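Local structure of CELL WALL surface anchor family protein (Streptococcus pneumoniae, 2WW8) at residues 229-234 with 253-258; 272-277 with 337-342; 383-388 with 577-582. The protein acts as the adhesin of the pneumococcal pilus, and probably recognises host cells through an integrin-like domain that carries a metal site. All coordinates share one frame; numbering follows the deposited sequence. Where two conformers were deposited one is given.

Contact 1: 229-234 with 253-258; sequences ILLDNS and EATRSL. With MG (magnesium ion), chain B.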
ATOM      1  N   ILE A 229       5.052  31.652  15.116  1.00 14.05           N
ATOM      2  CA  ILE A 229       6.490  31.251  15.205  1.00 15.67           C
ATOM      3  C   ILE A 229       7.356  32.384  14.678  1.00 14.93           C
ATOM      4  O   ILE A 229       7.095  32.855  13.565  1.00 14.04           O
ATOM      5  CB  ILE A 229       6.747  30.001  14.398  1.00 16.23           C
ATOM      6  CG1 ILE A 229       5.952  28.885  15.038  1.00 17.20           C
ATOM      7  CG2 ILE A 229       8.269  29.686  14.292  1.00 15.32           C
ATOM      8  CD1 ILE A 229       5.983  27.586  14.273  1.00 23.99           C
ATOM      9  N   LEU A 230       8.318  32.849  15.466  1.00 14.69           N
ATOM     10  CA  LEU A 230       9.204  33.904  14.984  1.00 13.54           C
ATOM     11  C   LEU A 230      10.540  33.254  14.716  1.00 14.64           C
ATOM     12  O   LEU A 230      11.056  32.564  15.580  1.00 12.60           O
ATOM     13  CB  LEU A 230       9.537  34.936  16.068  1.00 15.58           C
ATOM     14  CG  LEU A 230       8.410  35.788  16.647  1.00 18.19           C
ATOM     15  CD1 LEU A 230       8.939  36.761  17.698  1.00 17.01           C
ATOM     16  CD2 LEU A 230       7.840  36.571  15.461  1.00 19.57           C
ATOM     17  N   LEU A 231      11.099  33.474  13.536  1.00 11.70           N
ATOM     18  CA  LEU A 231      12.265  32.699  13.171  1.00 12.88           C
ATOM     19  C   LEU A 231      13.371  33.657  12.646  1.00 13.71           C
ATOM     20  O   LEU A 231      13.166  34.352  11.641  1.00 14.35           O
ATOM     21  CB  LEU A 231      11.865  31.727  12.069  1.00 13.54           C
ATOM     22  CG  LEU A 231      13.039  30.936  11.432  1.00 16.42           C
ATOM     23  CD1 LEU A 231      13.821  30.120  12.478  1.00 15.55           C
ATOM     24  CD2 LEU A 231      12.488  29.977  10.285  1.00 12.43           C
ATOM     25  N   ASP A 232      14.479  33.713  13.371  1.00 13.41           N
ATOM     26  CA  ASP A 232      15.667  34.508  13.003  1.00 14.02           C
ATOM     27  C   ASP A 232      16.298  33.966  11.713  1.00 13.53           C
ATOM     28  O   ASP A 232      16.628  32.774  11.584  1.00 13.62           O
ATOM     29  CB  ASP A 232      16.578  34.515  14.272  1.00 13.69           C
ATOM     30  CG  ASP A 232      17.915  35.258  14.130  1.00 17.80           C
ATOM     31  OD1 ASP A 232      18.392  35.530  13.002  1.00 19.21           O
ATOM     32  OD2 ASP A 232      18.451  35.529  15.242  1.00 11.72           O
ATOM     33  N   ASN A 233      16.427  34.835  10.705  1.00 11.46           N
ATOM     34  CA  ASN A 233      17.090  34.450   9.439  1.00 12.06           C
ATOM     35  C   ASN A 233      18.301  35.403   9.210  1.00 12.52           C
ATOM     36  O   ASN A 233      18.636  35.718   8.056  1.00 14.02           O
ATOM     37  CB  ASN A 233      16.105  34.471   8.263  1.00 11.17           C
ATOM     38  CG  ASN A 233      16.629  33.779   6.980  1.00 14.88           C
ATOM     39  OD1 ASN A 233      16.598  34.406   5.929  1.00 20.32           O
ATOM     40  ND2 ASN A 233      17.127  32.567   7.056  1.00 14.29           N
ATOM     41  N   SER A 234      18.936  35.867  10.294  1.00 12.63           N
ATOM     42  CA  SER A 234      20.099  36.759  10.213  1.00 14.36           C
ATOM     43  C   SER A 234      21.291  35.991   9.533  1.00 13.86           C
ATOM     44  O   SER A 234      21.290  34.754   9.433  1.00 10.99           O
ATOM     45  CB  SER A 234      20.491  37.300  11.605  1.00 15.95           C
ATOM     46  OG  SER A 234      20.831  36.168  12.411  1.00 16.02           O
ATOM     47  N   GLU A 253      13.986  22.931   9.460  1.00 10.81           N
ATOM     48  CA  GLU A 253      13.390  21.601   9.607  1.00 13.84           C
ATOM     49  C   GLU A 253      12.654  21.441  10.952  1.00 13.24           C
ATOM     50  O   GLU A 253      11.594  20.789  10.971  1.00 12.80           O
ATOM     51  CB  GLU A 253      14.407  20.471   9.420  1.00 15.60           C
ATOM     52  CG  GLU A 253      15.119  20.457   8.034  1.00 23.68           C
ATOM     53  CD  GLU A 253      16.425  19.610   7.927  1.00 37.17           C
ATOM     54  OE1 GLU A 253      16.986  19.146   8.963  1.00 41.19           O
ATOM     55  OE2 GLU A 253      16.929  19.425   6.783  1.00 37.48           O
ATOM     56  N   ALA A 254      13.206  21.990  12.046  1.00 12.01           N
ATOM     57  CA  ALA A 254      12.554  21.929  13.358  1.00 12.72           C
ATOM     58  C   ALA A 254      11.224  22.733  13.295  1.00 12.77           C
ATOM     59  O   ALA A 254      10.200  22.265  13.772  1.00 12.03           O
ATOM     60  CB  ALA A 254      13.443  22.494  14.463  1.00  9.62           C
ATOM     61  N   THR A 255      11.236  23.917  12.675  1.00 12.43           N
ATOM     62  CA  THR A 255      10.021  24.723  12.550  1.00 14.31           C
ATOM     63  C   THR A 255       8.906  23.955  11.814  1.00 15.54           C
ATOM     64  O   THR A 255       7.774  23.887  12.342  1.00 13.39           O
ATOM     65  CB  THR A 255      10.329  26.079  11.887  1.00 14.44           C
ATOM     66  OG1 THR A 255      11.287  26.765  12.689  1.00 13.28           O
ATOM     67  CG2 THR A 255       9.102  26.998  11.658  1.00 17.76           C
ATOM     68  N   ARG A 256       9.253  23.384  10.651  1.00 14.45           N
ATOM     69  CA  ARG A 256       8.314  22.578   9.877  1.00 14.73           C
ATOM     70  C   ARG A 256       7.727  21.448  10.727  1.00 13.28           C
ATOM     71  O   ARG A 256       6.522  21.223  10.575  1.00 12.27           O
ATOM     72  CB  ARG A 256       8.894  22.005   8.581  1.00 14.48           C
ATOM     73  CG  ARG A 256       9.237  23.139   7.573  1.00 16.25           C
ATOM     74  CD  ARG A 256       9.992  22.531   6.379  1.00 17.98           C
ATOM     75  NE  ARG A 256      10.127  23.642   5.448  1.00 18.34           N
ATOM     76  CZ  ARG A 256      10.982  23.715   4.437  1.00 23.76           C
ATOM     77  NH1 ARG A 256      11.799  22.684   4.204  1.00 19.40           N
ATOM     78  NH2 ARG A 256      10.970  24.819   3.677  1.00 21.66           N
ATOM     79  N   SER A 257       8.549  20.766  11.537  1.00 11.30           N
ATOM     80  CA  SER A 257       8.035  19.642  12.342  0.50 12.88           C
ATOM     81  C   SER A 257       7.129  20.133  13.461  1.00 12.04           C
ATOM     82  O   SER A 257       6.116  19.509  13.720  1.00 11.46           O
ATOM     83  CB  SER A 257       9.093  18.703  12.914  0.50 11.93           C
ATOM     84  OG  SER A 257       8.418  17.767  13.738  0.50 13.64           O
ATOM     85  N   LEU A 258       7.479  21.248  14.082  1.00 13.03           N
ATOM     86  CA  LEU A 258       6.635  21.876  15.089  1.00 15.12           C
ATOM     87  C   LEU A 258       5.264  22.310  14.497  1.00 14.17           C
ATOM     88  O   LEU A 258       4.217  22.090  15.094  1.00 14.08           O
ATOM     89  CB  LEU A 258       7.351  23.083  15.734  1.00 15.01           C
ATOM     90  CG  LEU A 258       6.524  23.876  16.762  1.00 15.99           C
ATOM     91  CD1 LEU A 258       6.163  22.995  17.960  1.00 14.84           C
ATOM     92  CD2 LEU A 258       7.202  25.169  17.206  1.00 13.42           C
TER
HETATM   93 MG    MG B1000      22.101  36.100  14.184  1.00 21.09          MG
HETATM   94  O   HOH W   1      20.591  37.034  15.276  1.00 16.77           O
HETATM   95  O   HOH W   2      23.140  37.734  13.569  1.00 18.96           O
HETATM   96  O   HOH W   3      23.571  35.915  15.667  1.00 19.78           O
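I229 and L231 of the parallel-sheet strand 225-232 pack against T255 and L258 of helix 247-263. The strand runs at D232 into the loop that carries the D-x-S-x-S motif of a MIDAS, the metal ion-dependent adhesion site of von Willebrand factor A and integrin inserted domains. Strand and helix run almost exactly antiparallel, at 173°, with their axes 10.7 Å apart. This is the strand-to-helix step of a Rossmann-like fold.

The first shell is mostly methyl against methyl. I229 carries most of it from the strand side. Its CG2 lies 3.9 Å from CG2 of T255, and its CD1 lies 4.0 Å from CD2 of L258. The side chains slide past each other in opposite directions. L231 and T255 cross at a slant, with L231 CD2 4.2 Å from T255 OG1. T255 has OG1 beside the backbone N (chi1 -59°), which puts CG2 anti to that N and against the isoleucine. The hydroxyl is hydrogen-bonded to the backbone O of A251, one turn back, so a polar atom in a buried interface has a partner.

Further along the strand, the metal end is held by D232 as second shell. Its OD1 accepts from two donors of S234. S234 N completes an Asx turn, and S234 OG, 2.6 Å from D232 OD1, lies on its syn side. D232 OD2 takes a hydrogen bond from water 1 and is also bonded to T386 OG1 and D387 N. Neither carboxylate oxygen binds the metal directly, so D232 orients the ligands instead. S236 and D387 complete the protein ligands. S234 OG itself sits 2.2 Å from the magnesium ion, beside three waters.

Contact 2: 272-277 with 337-342; sequences LVTYAS and KVPTEA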
ATOM      1  N   LEU A 272       3.688  32.568  10.753  1.00 15.57           N
ATOM      2  CA  LEU A 272       5.141  32.436  10.654  1.00 13.99           C
ATOM      3  C   LEU A 272       5.673  33.824  10.329  1.00 13.58           C
ATOM      4  O   LEU A 272       5.217  34.500   9.379  1.00 11.16           O
ATOM      5  CB  LEU A 272       5.512  31.431   9.540  1.00 13.49           C
ATOM      6  CG  LEU A 272       7.005  31.480   9.106  1.00 18.38           C
ATOM      7  CD1 LEU A 272       7.908  30.972  10.263  1.00 18.25           C
ATOM      8  CD2 LEU A 272       7.151  30.655   7.788  1.00 14.98           C
ATOM      9  N   VAL A 273       6.599  34.275  11.168  1.00 13.17           N
ATOM     10  CA  VAL A 273       7.264  35.546  10.933  1.00 11.73           C
ATOM     11  C   VAL A 273       8.763  35.244  10.869  1.00 13.67           C
ATOM     12  O   VAL A 273       9.367  34.866  11.889  1.00 14.91           O
ATOM     13  CB  VAL A 273       6.989  36.578  12.040  1.00 11.58           C
ATOM     14  CG1 VAL A 273       7.787  37.917  11.821  1.00 11.56           C
ATOM     15  CG2 VAL A 273       5.438  36.886  12.177  1.00 13.24           C
ATOM     16  N   THR A 274       9.355  35.483   9.703  1.00 12.61           N
ATOM     17  CA  THR A 274      10.798  35.405   9.557  1.00 13.91           C
ATOM     18  C   THR A 274      11.399  36.812   9.556  1.00 12.58           C
ATOM     19  O   THR A 274      10.852  37.728   8.904  1.00 13.96           O
ATOM     20  CB  THR A 274      11.146  34.641   8.292  1.00 13.73           C
ATOM     21  OG1 THR A 274      10.747  33.263   8.495  1.00 16.78           O
ATOM     22  CG2 THR A 274      12.687  34.661   8.009  1.00  8.00           C
ATOM     23  N   TYR A 275      12.500  36.990  10.286  1.00 13.62           N
ATOM     24  CA  TYR A 275      13.060  38.349  10.459  1.00 14.27           C
ATOM     25  C   TYR A 275      14.592  38.388  10.421  1.00 13.10           C
ATOM     26  O   TYR A 275      15.248  37.414  10.784  1.00 12.03           O
ATOM     27  CB  TYR A 275      12.620  39.056  11.737  1.00 13.60           C
ATOM     28  CG  TYR A 275      13.230  38.526  13.031  1.00 14.77           C
ATOM     29  CD1 TYR A 275      12.747  37.343  13.615  1.00 14.00           C
ATOM     30  CD2 TYR A 275      14.277  39.196  13.653  1.00 14.53           C
ATOM     31  CE1 TYR A 275      13.276  36.871  14.821  1.00 14.82           C
ATOM     32  CE2 TYR A 275      14.798  38.740  14.897  1.00 15.46           C
ATOM     33  CZ  TYR A 275      14.285  37.597  15.459  1.00 19.36           C
ATOM     34  OH  TYR A 275      14.875  37.142  16.616  1.00 15.18           O
ATOM     35  N   ALA A 276      15.110  39.561  10.088  1.00 13.45           N
ATOM     36  CA  ALA A 276      16.533  39.843  10.298  1.00 13.04           C
ATOM     37  C   ALA A 276      16.565  41.355  10.498  1.00 14.13           C
ATOM     38  O   ALA A 276      16.118  41.784  11.603  1.00 14.15           O
ATOM     39  CB  ALA A 276      17.456  39.267   9.181  1.00 10.90           C
ATOM     40  N   SER A 277      17.094  42.164   9.564  1.00 13.72           N
ATOM     41  CA  SER A 277      17.028  43.623   9.770  1.00 13.21           C
ATOM     42  C   SER A 277      15.600  44.145   9.619  1.00 14.20           C
ATOM     43  O   SER A 277      15.326  45.310   9.925  1.00 14.19           O
ATOM     44  CB  SER A 277      17.881  44.376   8.693  1.00 14.17           C
ATOM     45  OG  SER A 277      19.253  43.997   8.810  1.00 14.92           O
ATOM     46  N   LYS A 337       7.376  28.163   2.932  1.00 14.84           N
ATOM     47  CA  LYS A 337       7.965  29.499   3.095  1.00 16.45           C
ATOM     48  C   LYS A 337       9.011  29.533   4.170  1.00 14.54           C
ATOM     49  O   LYS A 337       9.791  30.511   4.242  1.00 15.76           O
ATOM     50  CB  LYS A 337       6.877  30.536   3.424  1.00 15.03           C
ATOM     51  CG  LYS A 337       6.231  30.786   2.047  1.00 22.78           C
ATOM     52  CD  LYS A 337       5.080  31.716   2.121  1.00 26.05           C
ATOM     53  CE  LYS A 337       5.584  33.091   1.746  1.00 21.10           C
ATOM     54  NZ  LYS A 337       4.441  34.065   2.006  1.00 20.85           N
ATOM     55  N   VAL A 338       9.007  28.511   5.031  1.00 14.35           N
ATOM     56  CA  VAL A 338      10.050  28.387   6.058  1.00 13.64           C
ATOM     57  C   VAL A 338      11.434  28.332   5.352  1.00 13.21           C
ATOM     58  O   VAL A 338      11.624  27.454   4.554  1.00 15.08           O
ATOM     59  CB  VAL A 338       9.851  27.151   6.940  1.00 14.15           C
ATOM     60  CG1 VAL A 338      10.989  27.089   7.947  1.00 12.96           C
ATOM     61  CG2 VAL A 338       8.488  27.210   7.693  1.00 12.74           C
ATOM     62  N   PRO A 339      12.381  29.248   5.664  1.00 12.36           N
ATOM     63  CA  PRO A 339      13.678  29.234   5.011  1.00 13.65           C
ATOM     64  C   PRO A 339      14.537  28.076   5.576  1.00 14.68           C
ATOM     65  O   PRO A 339      14.456  27.805   6.791  1.00 13.56           O
ATOM     66  CB  PRO A 339      14.279  30.591   5.422  1.00 12.32           C
ATOM     67  CG  PRO A 339      13.695  30.842   6.788  1.00 12.45           C
ATOM     68  CD  PRO A 339      12.276  30.335   6.655  1.00 12.70           C
ATOM     69  N   THR A 340      15.353  27.455   4.724  1.00 12.86           N
ATOM     70  CA  THR A 340      16.400  26.528   5.231  1.00 15.95           C
ATOM     71  C   THR A 340      17.833  26.986   4.896  1.00 16.46           C
ATOM     72  O   THR A 340      18.791  26.195   4.986  1.00 15.53           O
ATOM     73  CB  THR A 340      16.210  25.095   4.667  1.00 17.24           C
ATOM     74  OG1 THR A 340      16.113  25.180   3.236  1.00 18.43           O
ATOM     75  CG2 THR A 340      14.943  24.486   5.252  1.00 17.74           C
ATOM     76  N   GLU A 341      17.939  28.253   4.487  1.00 14.97           N
ATOM     77  CA  GLU A 341      19.221  28.897   4.165  1.00 16.12           C
ATOM     78  C   GLU A 341      19.106  30.306   4.694  1.00 14.73           C
ATOM     79  O   GLU A 341      17.969  30.810   4.867  1.00 15.98           O
ATOM     80  CB  GLU A 341      19.394  28.999   2.631  1.00 17.70           C
ATOM     81  CG  GLU A 341      19.192  27.686   1.847  1.00 23.25           C
ATOM     82  CD  GLU A 341      20.344  26.685   1.970  1.00 31.81           C
ATOM     83  OE1 GLU A 341      21.455  27.027   2.459  1.00 35.46           O
ATOM     84  OE2 GLU A 341      20.144  25.522   1.556  1.00 34.06           O
ATOM     85  N   ALA A 342      20.256  30.944   4.885  1.00 13.04           N
ATOM     86  CA  ALA A 342      20.387  32.356   5.145  1.00 13.97           C
ATOM     87  C   ALA A 342      21.481  32.856   4.182  1.00 17.05           C
ATOM     88  O   ALA A 342      22.066  32.100   3.424  1.00 18.87           O
ATOM     89  CB  ALA A 342      20.784  32.594   6.624  1.00 11.17           C
TER
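L272 and T274 of strand 269-275 meet K337, V338 and P339, in the connection between helices 328-337 and 359-373. L272 has CG anti to the backbone N (chi1 165°) and chi2 at 68°. This brings CD2 to the loop, 3.7 Å from CG2 of V338. The two side chains cross at about a right angle. V338 holds CG1 anti to its N (chi1 179°), which leaves CG2 as the branch that touches. The same leucine methyl also rests 4.2 Å from the carbonyl C of K337. The lysine chain then leads away, and K337 NZ forms a salt bridge with D318 and a hydrogen bond with S320 O.

Two residues on, T274 and P339 slide past each other. T274 OG1 lies 3.8 Å from CD of P339. T274 CG2 lies 4.1 Å from P339 CG, so the ring touches both branches. The hydroxyl still has a polar partner, a hydrogen bond with Y319 O.

V338 also packs on T255, R256 and I259 of helix 247-263, and P339 on L231. The loop therefore covers an outermost strand of the parallel sheet and joins it to a flanking helix, as part of the hydrophobic core of a von Willebrand A-like alpha/beta domain.

Contact 3: 383-388 with 577-582; sequences FHITDG and EQLNRY. With MG (magnesium ion), chain B.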
ATOM      1  N   PHE A 383       6.437  30.917  19.733  1.00 11.79           N
ATOM      2  CA  PHE A 383       7.736  30.212  19.730  1.00 12.18           C
ATOM      3  C   PHE A 383       8.763  31.093  18.957  1.00 11.96           C
ATOM      4  O   PHE A 383       8.596  31.380  17.784  1.00 12.17           O
ATOM      5  CB  PHE A 383       7.589  28.836  19.030  1.00  8.90           C
ATOM      6  CG  PHE A 383       6.851  27.813  19.828  1.00 11.69           C
ATOM      7  CD1 PHE A 383       7.527  27.018  20.742  1.00 14.61           C
ATOM      8  CD2 PHE A 383       5.468  27.624  19.635  1.00 14.25           C
ATOM      9  CE1 PHE A 383       6.815  26.041  21.471  1.00 14.27           C
ATOM     10  CE2 PHE A 383       4.781  26.668  20.343  1.00 15.04           C
ATOM     11  CZ  PHE A 383       5.438  25.866  21.261  1.00 15.28           C
ATOM     12  N   HIS A 384       9.811  31.519  19.624  1.00 11.29           N
ATOM     13  CA  HIS A 384      10.777  32.382  18.997  1.00 13.02           C
ATOM     14  C   HIS A 384      12.119  31.621  18.944  1.00 14.04           C
ATOM     15  O   HIS A 384      12.698  31.218  19.985  1.00 14.63           O
ATOM     16  CB  HIS A 384      10.956  33.555  19.922  1.00 15.25           C
ATOM     17  CG  HIS A 384      11.902  34.597  19.387  1.00 17.23           C
ATOM     18  ND1 HIS A 384      12.231  35.720  20.110  1.00 18.35           N
ATOM     19  CD2 HIS A 384      12.505  34.735  18.183  1.00 15.78           C
ATOM     20  CE1 HIS A 384      13.064  36.469  19.399  1.00 20.95           C
ATOM     21  NE2 HIS A 384      13.250  35.889  18.231  1.00 17.64           N
ATOM     22  N   ILE A 385      12.611  31.452  17.731  1.00 12.21           N
ATOM     23  CA  ILE A 385      13.874  30.771  17.526  1.00 13.64           C
ATOM     24  C   ILE A 385      14.860  31.867  17.090  1.00 15.88           C
ATOM     25  O   ILE A 385      14.657  32.560  16.069  1.00 13.90           O
ATOM     26  CB  ILE A 385      13.770  29.696  16.430  1.00 16.28           C
ATOM     27  CG1 ILE A 385      12.843  28.574  16.901  1.00 15.72           C
ATOM     28  CG2 ILE A 385      15.173  29.139  16.000  1.00 14.20           C
ATOM     29  CD1 ILE A 385      12.128  27.892  15.702  1.00 21.32           C
ATOM     30  N   THR A 386      15.947  32.005  17.843  1.00 14.10           N
ATOM     31  CA  THR A 386      16.907  33.034  17.425  1.00 15.54           C
ATOM     32  C   THR A 386      18.354  32.581  17.682  1.00 16.31           C
ATOM     33  O   THR A 386      18.573  31.729  18.574  1.00 14.86           O
ATOM     34  CB  THR A 386      16.578  34.359  18.158  1.00 17.46           C
ATOM     35  OG1 THR A 386      17.631  35.306  17.969  1.00 19.46           O
ATOM     36  CG2 THR A 386      16.322  34.153  19.628  1.00 16.72           C
ATOM     37  N   ASP A 387      19.320  33.181  16.967  1.00 15.62           N
ATOM     38  CA  ASP A 387      20.730  32.870  17.295  1.00 15.56           C
ATOM     39  C   ASP A 387      21.489  34.137  17.703  1.00 14.56           C
ATOM     40  O   ASP A 387      22.708  34.182  17.623  1.00 15.61           O
ATOM     41  CB  ASP A 387      21.438  32.122  16.170  1.00 12.75           C
ATOM     42  CG  ASP A 387      21.878  33.061  15.066  1.00 15.21           C
ATOM     43  OD1 ASP A 387      21.362  34.190  14.952  1.00 16.13           O
ATOM     44  OD2 ASP A 387      22.683  32.645  14.220  1.00 15.16           O
ATOM     45  N   GLY A 388      20.797  35.179  18.129  1.00 14.80           N
ATOM     46  CA  GLY A 388      21.550  36.360  18.571  1.00 15.56           C
ATOM     47  C   GLY A 388      20.760  37.458  19.249  1.00 16.09           C
ATOM     48  O   GLY A 388      19.549  37.609  19.071  1.00 17.03           O
ATOM     49  N   GLU A 577      14.086  19.060  19.590  1.00 12.21           N
ATOM     50  CA  GLU A 577      13.852  18.469  20.884  1.00 14.45           C
ATOM     51  C   GLU A 577      13.429  19.571  21.855  1.00 13.75           C
ATOM     52  O   GLU A 577      12.539  19.369  22.675  1.00 11.98           O
ATOM     53  CB  GLU A 577      15.119  17.759  21.352  1.00 14.53           C
ATOM     54  CG  GLU A 577      15.146  17.317  22.817  1.00 21.13           C
ATOM     55  CD  GLU A 577      16.592  16.850  23.106  1.00 35.83           C
ATOM     56  OE1 GLU A 577      16.917  15.691  22.745  1.00 33.99           O
ATOM     57  OE2 GLU A 577      17.430  17.662  23.595  1.00 38.62           O
ATOM     58  N   GLN A 578      14.057  20.740  21.767  1.00 12.74           N
ATOM     59  CA  GLN A 578      13.714  21.787  22.743  1.00 13.87           C
ATOM     60  C   GLN A 578      12.366  22.470  22.499  1.00 13.73           C
ATOM     61  O   GLN A 578      11.611  22.722  23.451  1.00 12.42           O
ATOM     62  CB  GLN A 578      14.872  22.760  22.862  1.00 15.12           C
ATOM     63  CG  GLN A 578      14.729  23.744  23.966  1.00 20.57           C
ATOM     64  CD  GLN A 578      14.490  23.116  25.339  1.00 26.21           C
ATOM     65  OE1 GLN A 578      13.533  23.522  26.016  1.00 33.73           O
ATOM     66  NE2 GLN A 578      15.267  22.112  25.721  1.00 11.39           N
ATOM     67  N   LEU A 579      12.057  22.720  21.223  1.00 12.01           N
ATOM     68  CA  LEU A 579      10.743  23.205  20.825  1.00 13.14           C
ATOM     69  C   LEU A 579       9.705  22.181  21.262  1.00 14.85           C
ATOM     70  O   LEU A 579       8.645  22.550  21.801  1.00 14.44           O
ATOM     71  CB  LEU A 579      10.636  23.388  19.312  1.00 13.42           C
ATOM     72  CG  LEU A 579      11.470  24.519  18.722  1.00 13.68           C
ATOM     73  CD1 LEU A 579      11.513  24.416  17.197  1.00 17.01           C
ATOM     74  CD2 LEU A 579      10.935  25.915  19.103  1.00 12.14           C
ATOM     75  N   ASN A 580       9.986  20.913  20.984  1.00 13.56           N
ATOM     76  CA  ASN A 580       9.081  19.878  21.454  1.00 15.54           C
ATOM     77  C   ASN A 580       8.836  19.842  22.982  1.00 15.64           C
ATOM     78  O   ASN A 580       7.714  19.625  23.439  1.00 18.57           O
ATOM     79  CB  ASN A 580       9.565  18.518  20.924  1.00 15.48           C
ATOM     80  CG  ASN A 580       8.426  17.529  20.806  1.00 20.21           C
ATOM     81  OD1 ASN A 580       7.263  17.888  20.611  1.00 26.71           O
ATOM     82  ND2 ASN A 580       8.741  16.288  21.030  1.00 19.50           N
ATOM     83  N   ARG A 581       9.887  19.983  23.779  1.00 14.08           N
ATOM     84  CA  ARG A 581       9.806  20.089  25.225  1.00 13.80           C
ATOM     85  C   ARG A 581       8.882  21.247  25.642  1.00 11.89           C
ATOM     86  O   ARG A 581       8.012  21.076  26.501  1.00 11.77           O
ATOM     87  CB  ARG A 581      11.233  20.312  25.795  1.00 14.80           C
ATOM     88  CG  ARG A 581      11.306  20.085  27.310  1.00 18.77           C
ATOM     89  CD  ARG A 581      12.727  20.192  27.864  1.00 24.60           C
ATOM     90  NE  ARG A 581      13.263  21.572  27.836  1.00 30.23           N
ATOM     91  CZ  ARG A 581      13.001  22.542  28.723  1.00 26.42           C
ATOM     92  NH1 ARG A 581      12.211  22.338  29.758  1.00 32.60           N
ATOM     93  NH2 ARG A 581      13.560  23.724  28.619  1.00 28.79           N
ATOM     94  N   TYR A 582       9.024  22.413  25.033  1.00  8.95           N
ATOM     95  CA  TYR A 582       8.182  23.565  25.422  1.00 10.12           C
ATOM     96  C   TYR A 582       6.735  23.295  24.938  1.00 12.06           C
ATOM     97  O   TYR A 582       5.762  23.580  25.670  1.00 12.43           O
ATOM     98  CB  TYR A 582       8.737  24.895  24.867  1.00  9.65           C
ATOM     99  CG  TYR A 582       9.901  25.471  25.635  1.00 12.78           C
ATOM    100  CD1 TYR A 582       9.879  25.514  27.015  1.00 10.69           C
ATOM    101  CD2 TYR A 582      11.009  26.019  24.976  1.00 12.16           C
ATOM    102  CE1 TYR A 582      10.910  26.021  27.748  1.00 10.56           C
ATOM    103  CE2 TYR A 582      12.035  26.590  25.719  1.00 10.91           C
ATOM    104  CZ  TYR A 582      11.989  26.572  27.077  1.00 15.77           C
ATOM    105  OH  TYR A 582      12.993  27.114  27.820  1.00 15.16           O
TER
HETATM  106 MG    MG B1000      22.101  36.100  14.184  1.00 21.09          MG
HETATM  107  O   HOH W   3      23.571  35.915  15.667  1.00 19.78           O
HETATM  108  O   HOH W   2      23.140  37.734  13.569  1.00 18.96           O
HETATM  109  O   HOH W   1      20.591  37.034  15.276  1.00 16.77           O
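F383 and I385 of strand 379-386 pack on L579 and Y582 of helix 575-583, and the interface is apolar. L579 is the central side chain. Its CD2 lies 3.9 Å from CD1 of the F383 ring, which it approaches obliquely. Its CD1 meets CD1 of I385 at 3.8 Å, and these two side chains cross at about a right angle. I385 has CG1 anti to the carbonyl carbon (chi1 -66°), and its extended arm carries CD1 to the leucine. Y582 offers its CB at the edge of the F383 ring, 4.1 Å from CE1. Its own ring leads away to stack with F535, and its hydroxyl is bonded to E564 O and T567 OG1.

Within segment 383-388 the polar bonds lie at and just past the end of the strand. G388 N donates to T386 OG1 at 172°, forming an ST turn.

The metal bond comes from D387, whose OD1 sits 2.2 Å from the magnesium ion. Its OD2 forms a salt bridge with R247, and its backbone O accepts from water 3. A central strand backed by a helix, with a metal-binding aspartate just past its C-terminal end, is typical of the MIDAS in von Willebrand A and integrin inserted domains.

How the contacts relate
The three contacts come in series along the chain and share one parallel sheet. Strand 225-232 of contact 1 lies between strand 269-275 of contact 2 and strand 379-386 of contact 3. Their centres lie about 7 Å (contacts 1 and 2), 8 Å (1 and 3) and 14 Å (2 and 3) apart. Helix 247-263 leads on to strand 269-275, and R256 NH2 lies 2.9 Å from V338 O. Y275 OH and H384 NE2, 2.6 Å apart, connect contacts 2 and 3. Contacts 1 and 3 each supply a ligand of the shared magnesium ion, S234 and D387, while contact 2 lies on the outermost strand. A metal site of this kind is consistent with adhesive ligand binding.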